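Local coordinates for gram-positive cocci surface proteins LPxTG domain-containing protein (Streptococcus pneumoniae, PDB 3NZ3), which probably mediates adhesion of the pneumococcus to host mucin through this mucin-binding domain, part of a longer protein anchored to the cell wall, at residues I25-D30 / E102-Y107; V41-T46 / G68-V73. One frame throughout, in Å; residues are numbered along the deposited sequence.

How the contacts relate
Both contacts involve the four-stranded mixed sheet of the mucin-binding domain, but in different ways. Contact 1 lies within it: 25-30 and 102-107 are parallel neighbours joined by backbone hydrogen bonds, with half of the touching residues buried. Contact 2, though closer to the centre of the chain, is the more exposed, with Trp70 the one buried residue among those touching. It sets 41-46, a strand of that sheet, against 68-73 of the two-stranded sheet, so side chains do the joining and a single hydrogen bond comes from a glutamine amide. Strands 14-30 and 39-53 pair directly, Ile26 N lying 2.9 Å from Val41 O. Val73 of contact 2 also packs on Ile26 and Tyr28 of contact 1.

Contact 1 of 2, residues I25-D30 / E102-Y107; sequences IIHYVD and EITVRY
The backbone N of His27 gives its hydrogen to Ile103 O at 2.7 Å, and Ile103 N in turn reaches Ile25 O. Three further bonds, Val105 N to His27 O, Val29 N to Val105 O and Tyr107 N to Val29 O, carry the ladder onward. On one face Tyr28 runs alongside both Val105 and Tyr107, pointing the same way. Tyr28 CD2 rests 3.6 Å from Val105 CB and meets the edge of the Tyr107 ring, 3.8 Å from its CE1. Ile26 crosses Val105 obliquely, their CG2 atoms 3.8 Å apart. Tyr107 OH is hydrogen-bonded to Gly76 O, and Asp30 OD2 to Tyr81 OH.

The other face is more polar. Glu102 OE1 lies in the plane of the His27 ring, 3.5 Å from NE2, with the carboxylate turned 83° to the ring; the firmer partner of His27 is Asp40, at ND1. Val29 CG2, set between the backbone N and the carbonyl carbon, touches Thr104 CG2 at 3.5 Å, and the Thr104 methyl sits over the centre of the Arg106 guanidinium. This unbroken register, with the strands 23° apart, is that of a twisted parallel pair, here placing 101-107 at an outer edge of the mixed sheet.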
loop_
_atom_site.group_PDB
_atom_site.type_symbol
_atom_site.label_atom_id
_atom_site.label_comp_id
_atom_site.label_asym_id
_atom_site.label_seq_id
_atom_site.Cartn_x
_atom_site.Cartn_y
_atom_site.Cartn_z
ATOM N N ILE A 25 1.819 -0.438 3.846
ATOM C CA ILE A 25 3.073 -0.744 4.523
ATOM C C ILE A 25 3.012 -2.138 5.128
ATOM O O ILE A 25 2.029 -2.506 5.793
ATOM C CB ILE A 25 3.410 0.302 5.608
ATOM C CG1 ILE A 25 3.514 1.698 4.975
ATOM C CG2 ILE A 25 4.718 -0.064 6.327
ATOM C CD1 ILE A 25 3.574 2.850 5.972
ATOM N N ILE A 26 4.063 -2.917 4.892
ATOM C CA ILE A 26 4.185 -4.219 5.521
ATOM C C ILE A 26 5.303 -4.149 6.557
ATOM O O ILE A 26 6.422 -3.724 6.244
ATOM C CB ILE A 26 4.457 -5.341 4.489
ATOM C CG1 ILE A 26 3.491 -5.214 3.306
ATOM C CG2 ILE A 26 4.344 -6.727 5.155
ATOM C CD1 ILE A 26 3.857 -6.060 2.096
ATOM N N HIS A 27 4.977 -4.526 7.789
ATOM C CA HIS A 27 5.953 -4.623 8.874
ATOM C C HIS A 27 6.279 -6.085 9.127
ATOM O O HIS A 27 5.431 -6.963 8.925
ATOM C CB HIS A 27 5.416 -4.032 10.178
ATOM C CG HIS A 27 4.950 -2.614 10.072
ATOM N ND1 HIS A 27 5.816 -1.553 9.917
ATOM C CD2 HIS A 27 3.705 -2.082 10.132
ATOM C CE1 HIS A 27 5.124 -0.427 9.877
ATOM N NE2 HIS A 27 3.842 -0.720 10.005
ATOM N N TYR A 28 7.502 -6.332 9.590
ATOM C CA TYR A 28 7.974 -7.683 9.900
ATOM C C TYR A 28 8.522 -7.670 11.319
ATOM O O TYR A 28 9.538 -7.022 11.587
ATOM C CB TYR A 28 9.065 -8.110 8.915
ATOM C CG TYR A 28 8.608 -8.119 7.473
ATOM C CD1 TYR A 28 8.717 -6.977 6.680
ATOM C CD2 TYR A 28 8.055 -9.264 6.907
ATOM C CE1 TYR A 28 8.287 -6.977 5.345
ATOM C CE2 TYR A 28 7.625 -9.280 5.582
ATOM C CZ TYR A 28 7.741 -8.129 4.807
ATOM O OH TYR A 28 7.319 -8.144 3.496
ATOM N N VAL A 29 7.841 -8.368 12.229
ATOM C CA VAL A 29 8.196 -8.304 13.649
ATOM C C VAL A 29 8.363 -9.675 14.308
ATOM O O VAL A 29 7.867 -10.694 13.816
ATOM C CB VAL A 29 7.185 -7.453 14.483
ATOM C CG1 VAL A 29 7.011 -6.043 13.896
ATOM C CG2 VAL A 29 5.833 -8.152 14.606
ATOM N N ASP A 30 9.074 -9.683 15.429
ATOM C CA ASP A 30 9.112 -10.844 16.304
ATOM C C ASP A 30 7.735 -10.983 16.965
ATOM O O ASP A 30 7.228 -10.028 17.563
ATOM C CB ASP A 30 10.213 -10.657 17.352
ATOM C CG ASP A 30 10.418 -11.879 18.226
ATOM O OD1 ASP A 30 9.470 -12.296 18.914
ATOM O OD2 ASP A 30 11.546 -12.410 18.238
ATOM N N GLU A 102 -1.876 -1.249 6.582
ATOM C CA GLU A 102 -0.687 -1.728 7.261
ATOM C C GLU A 102 -0.889 -3.207 7.547
ATOM O O GLU A 102 -1.949 -3.618 8.028
ATOM C CB GLU A 102 -0.435 -0.951 8.551
ATOM C CG GLU A 102 0.130 0.443 8.335
ATOM C CD GLU A 102 0.309 1.223 9.627
ATOM O OE1 GLU A 102 0.616 0.603 10.671
ATOM O OE2 GLU A 102 0.144 2.461 9.593
ATOM N N ILE A 103 0.114 -4.007 7.206
ATOM C CA ILE A 103 0.084 -5.442 7.455
ATOM C C ILE A 103 1.319 -5.794 8.279
ATOM O O ILE A 103 2.417 -5.307 8.002
ATOM C CB ILE A 103 0.036 -6.242 6.126
ATOM C CG1 ILE A 103 -1.274 -5.944 5.380
ATOM C CG2 ILE A 103 0.182 -7.751 6.374
ATOM C CD1 ILE A 103 -1.372 -6.552 4.001
ATOM N N THR A 104 1.129 -6.614 9.308
ATOM C CA THR A 104 2.240 -7.077 10.132
ATOM C C THR A 104 2.423 -8.576 9.957
ATOM O O THR A 104 1.507 -9.368 10.206
ATOM C CB THR A 104 2.036 -6.715 11.620
ATOM O OG1 THR A 104 1.980 -5.288 11.761
ATOM C CG2 THR A 104 3.178 -7.257 12.479
ATOM N N VAL A 105 3.601 -8.951 9.479
ATOM C CA VAL A 105 3.998 -10.342 9.365
ATOM C C VAL A 105 4.788 -10.676 10.630
ATOM O O VAL A 105 5.702 -9.938 11.008
ATOM C CB VAL A 105 4.866 -10.566 8.096
ATOM C CG1 VAL A 105 5.354 -12.007 7.999
ATOM C CG2 VAL A 105 4.086 -10.173 6.832
ATOM N N ARG A 106 4.430 -11.781 11.285
ATOM C CA ARG A 106 5.033 -12.143 12.572
ATOM C C ARG A 106 5.872 -13.412 12.510
ATOM O O ARG A 106 5.422 -14.450 12.008
ATOM C CB ARG A 106 3.959 -12.260 13.659
ATOM C CG ARG A 106 3.410 -10.920 14.101
ATOM C CD ARG A 106 2.245 -11.045 15.058
ATOM N NE ARG A 106 1.793 -9.720 15.489
ATOM C CZ ARG A 106 0.850 -9.005 14.874
ATOM N NH1 ARG A 106 0.244 -9.475 13.791
ATOM N NH2 ARG A 106 0.516 -7.808 15.344
ATOM N N TYR A 107 7.097 -13.307 13.030
ATOM C CA TYR A 107 8.031 -14.425 13.113
ATOM C C TYR A 107 8.216 -14.830 14.567
ATOM O O TYR A 107 8.411 -13.982 15.452
ATOM C CB TYR A 107 9.404 -14.055 12.537
ATOM C CG TYR A 107 9.438 -13.726 11.059
ATOM C CD1 TYR A 107 8.963 -12.502 10.585
ATOM C CD2 TYR A 107 9.988 -14.619 10.140
ATOM C CE1 TYR A 107 9.008 -12.187 9.220
ATOM C CE2 TYR A 107 10.042 -14.314 8.780
ATOM C CZ TYR A 107 9.549 -13.092 8.331
ATOM O OH TYR A 107 9.599 -12.780 6.990
#

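Contact 2 of 2, residues V41-T46 / G68-V73; sequences VVQPVT and GNWDEV
A sheet-to-sheet interface brings strand 39-53 of the mixed sheet against strand 68-74 of the two-stranded sheet, and Gln43 spans it. Its NE2 donates to Asp71 O at 3.0 Å. The N-H points well at the oxygen (166°), which lies close to the amide plane, while the donor is tilted out of the plane of the carbonyl. CG stands anti to the carbonyl carbon (chi1 -53°), and the chain beyond it is extended, carrying the amide across. Arg24 NE bonds OE1, so both ends of the amide are held and its rotation is fixed. Val73 CG2 meets the amide tip to tip, 3.3 Å from NE2.

Strand 41-46 and residues 68-70 run nearly antiparallel, their axes 7.4 Å apart at closest, and no backbone hydrogen bond joins them. The side chains filling this gap are consistent with the face-to-face packing of two sheets in an Ig-like, all-beta domain. Trp70 passes beside Gln43 toward strand 14-30, its ring plane 20° from that of the amide, with CB 3.6 Å from Gln43 OE1. Val45 CG2 approaches the indole obliquely, 3.6 Å from CD1, while its CG1 comes to 3.9 Å from Gly68 CA. Indole NE1 makes a weak hydrogen bond to Ile22 O, and Val94 of strand 88-94 touches both Trp70 and Val45. Near the far end, Val41 CG1 and Val73 CG2 meet tip to tip at 4.0 Å.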
loop_
_atom_site.group_PDB
_atom_site.type_symbol
_atom_site.label_atom_id
_atom_site.label_comp_id
_atom_site.label_asym_id
_atom_site.label_seq_id
_atom_site.Cartn_x
_atom_site.Cartn_y
_atom_site.Cartn_z
ATOM N N VAL A 41 8.323 -2.771 4.123
ATOM C CA VAL A 41 8.079 -2.637 2.686
ATOM C C VAL A 41 6.971 -1.589 2.489
ATOM O O VAL A 41 5.871 -1.721 3.034
ATOM C CB VAL A 41 7.720 -4.000 2.025
ATOM C CG1 VAL A 41 7.138 -3.804 0.624
ATOM C CG2 VAL A 41 8.959 -4.905 1.959
ATOM N N VAL A 42 7.283 -0.535 1.738
ATOM C CA VAL A 42 6.349 0.572 1.534
ATOM C C VAL A 42 5.910 0.570 0.070
ATOM O O VAL A 42 6.754 0.587 -0.837
ATOM C CB VAL A 42 6.977 1.935 1.941
ATOM C CG1 VAL A 42 6.009 3.110 1.678
ATOM C CG2 VAL A 42 7.388 1.927 3.415
ATOM N N GLN A 43 4.594 0.526 -0.150
ATOM C CA GLN A 43 4.026 0.426 -1.498
ATOM C C GLN A 43 3.071 1.583 -1.813
ATOM O O GLN A 43 1.856 1.461 -1.600
ATOM C CB GLN A 43 3.303 -0.917 -1.682
ATOM C CG GLN A 43 4.154 -2.144 -1.341
ATOM C CD GLN A 43 3.453 -3.447 -1.631
ATOM O OE1 GLN A 43 2.394 -3.748 -1.068
ATOM N NE2 GLN A 43 4.043 -4.238 -2.509
ATOM N N PRO A 44 3.612 2.710 -2.321
ATOM C CA PRO A 44 2.767 3.854 -2.654
ATOM C C PRO A 44 2.177 3.746 -4.058
ATOM O O PRO A 44 2.876 3.395 -5.011
ATOM C CB PRO A 44 3.727 5.039 -2.557
ATOM C CG PRO A 44 5.087 4.464 -2.875
ATOM C CD PRO A 44 5.046 2.989 -2.546
ATOM N N VAL A 45 0.882 4.012 -4.177
ATOM C CA VAL A 45 0.238 4.055 -5.481
ATOM C C VAL A 45 -0.387 5.433 -5.670
ATOM O O VAL A 45 -1.164 5.887 -4.832
ATOM C CB VAL A 45 -0.784 2.909 -5.647
ATOM C CG1 VAL A 45 -1.711 3.152 -6.844
ATOM C CG2 VAL A 45 -0.048 1.558 -5.796
ATOM N N THR A 46 -0.029 6.096 -6.767
ATOM C CA THR A 46 -0.483 7.458 -7.029
ATOM C C THR A 46 -1.487 7.483 -8.174
ATOM O O THR A 46 -1.137 7.273 -9.339
ATOM C CB THR A 46 0.718 8.412 -7.274
ATOM O OG1 THR A 46 1.533 8.435 -6.097
ATOM C CG2 THR A 46 0.259 9.847 -7.586
ATOM N N GLY A 68 -4.681 1.275 -9.569
ATOM C CA GLY A 68 -3.359 0.712 -9.356
ATOM C C GLY A 68 -3.416 -0.645 -8.690
ATOM O O GLY A 68 -4.472 -1.292 -8.622
ATOM N N ASN A 69 -2.263 -1.063 -8.185
ATOM C CA ASN A 69 -2.103 -2.386 -7.613
ATOM C C ASN A 69 -0.922 -2.370 -6.652
ATOM O O ASN A 69 0.164 -1.880 -7.006
ATOM C CB ASN A 69 -1.851 -3.388 -8.743
ATOM C CG ASN A 69 -1.965 -4.829 -8.295
ATOM O OD1 ASN A 69 -0.954 -5.516 -8.129
ATOM N ND2 ASN A 69 -3.197 -5.304 -8.120
ATOM N N TRP A 70 -1.141 -2.874 -5.437
ATOM C CA TRP A 70 -0.039 -3.186 -4.532
ATOM C C TRP A 70 0.427 -4.597 -4.868
ATOM O O TRP A 70 -0.368 -5.533 -4.837
ATOM C CB TRP A 70 -0.473 -3.122 -3.066
ATOM C CG TRP A 70 -0.841 -1.748 -2.583
ATOM C CD1 TRP A 70 -0.213 -0.579 -2.891
ATOM C CD2 TRP A 70 -1.901 -1.405 -1.676
ATOM N NE1 TRP A 70 -0.820 0.472 -2.250
ATOM C CE2 TRP A 70 -1.859 -0.005 -1.498
ATOM C CE3 TRP A 70 -2.884 -2.145 -0.999
ATOM C CZ2 TRP A 70 -2.763 0.676 -0.676
ATOM C CZ3 TRP A 70 -3.786 -1.466 -0.181
ATOM C CH2 TRP A 70 -3.718 -0.070 -0.029
ATOM N N ASP A 71 1.706 -4.738 -5.204
ATOM C CA ASP A 71 2.246 -6.024 -5.626
ATOM C C ASP A 71 2.318 -7.020 -4.472
ATOM O O ASP A 71 2.420 -6.636 -3.300
ATOM C CB ASP A 71 3.643 -5.858 -6.227
ATOM C CG ASP A 71 3.633 -5.146 -7.562
ATOM O OD1 ASP A 71 2.588 -5.146 -8.247
ATOM O OD2 ASP A 71 4.685 -4.576 -7.919
ATOM N N GLU A 72 2.269 -8.299 -4.825
ATOM C CA GLU A 72 2.544 -9.375 -3.882
ATOM C C GLU A 72 3.941 -9.206 -3.290
ATOM O O GLU A 72 4.888 -8.822 -3.992
ATOM C CB GLU A 72 2.427 -10.744 -4.575
ATOM C CG GLU A 72 2.838 -11.912 -3.680
ATOM C CD GLU A 72 2.892 -13.266 -4.382
ATOM O OE1 GLU A 72 3.223 -13.324 -5.582
ATOM O OE2 GLU A 72 2.618 -14.285 -3.708
ATOM N N VAL A 73 4.061 -9.478 -1.991
ATOM C CA VAL A 73 5.360 -9.480 -1.326
ATOM C C VAL A 73 5.551 -10.780 -0.542
ATOM O O VAL A 73 4.855 -11.025 0.441
ATOM C CB VAL A 73 5.544 -8.261 -0.379
ATOM C CG1 VAL A 73 6.929 -8.273 0.245
ATOM C CG2 VAL A 73 5.327 -6.945 -1.135
#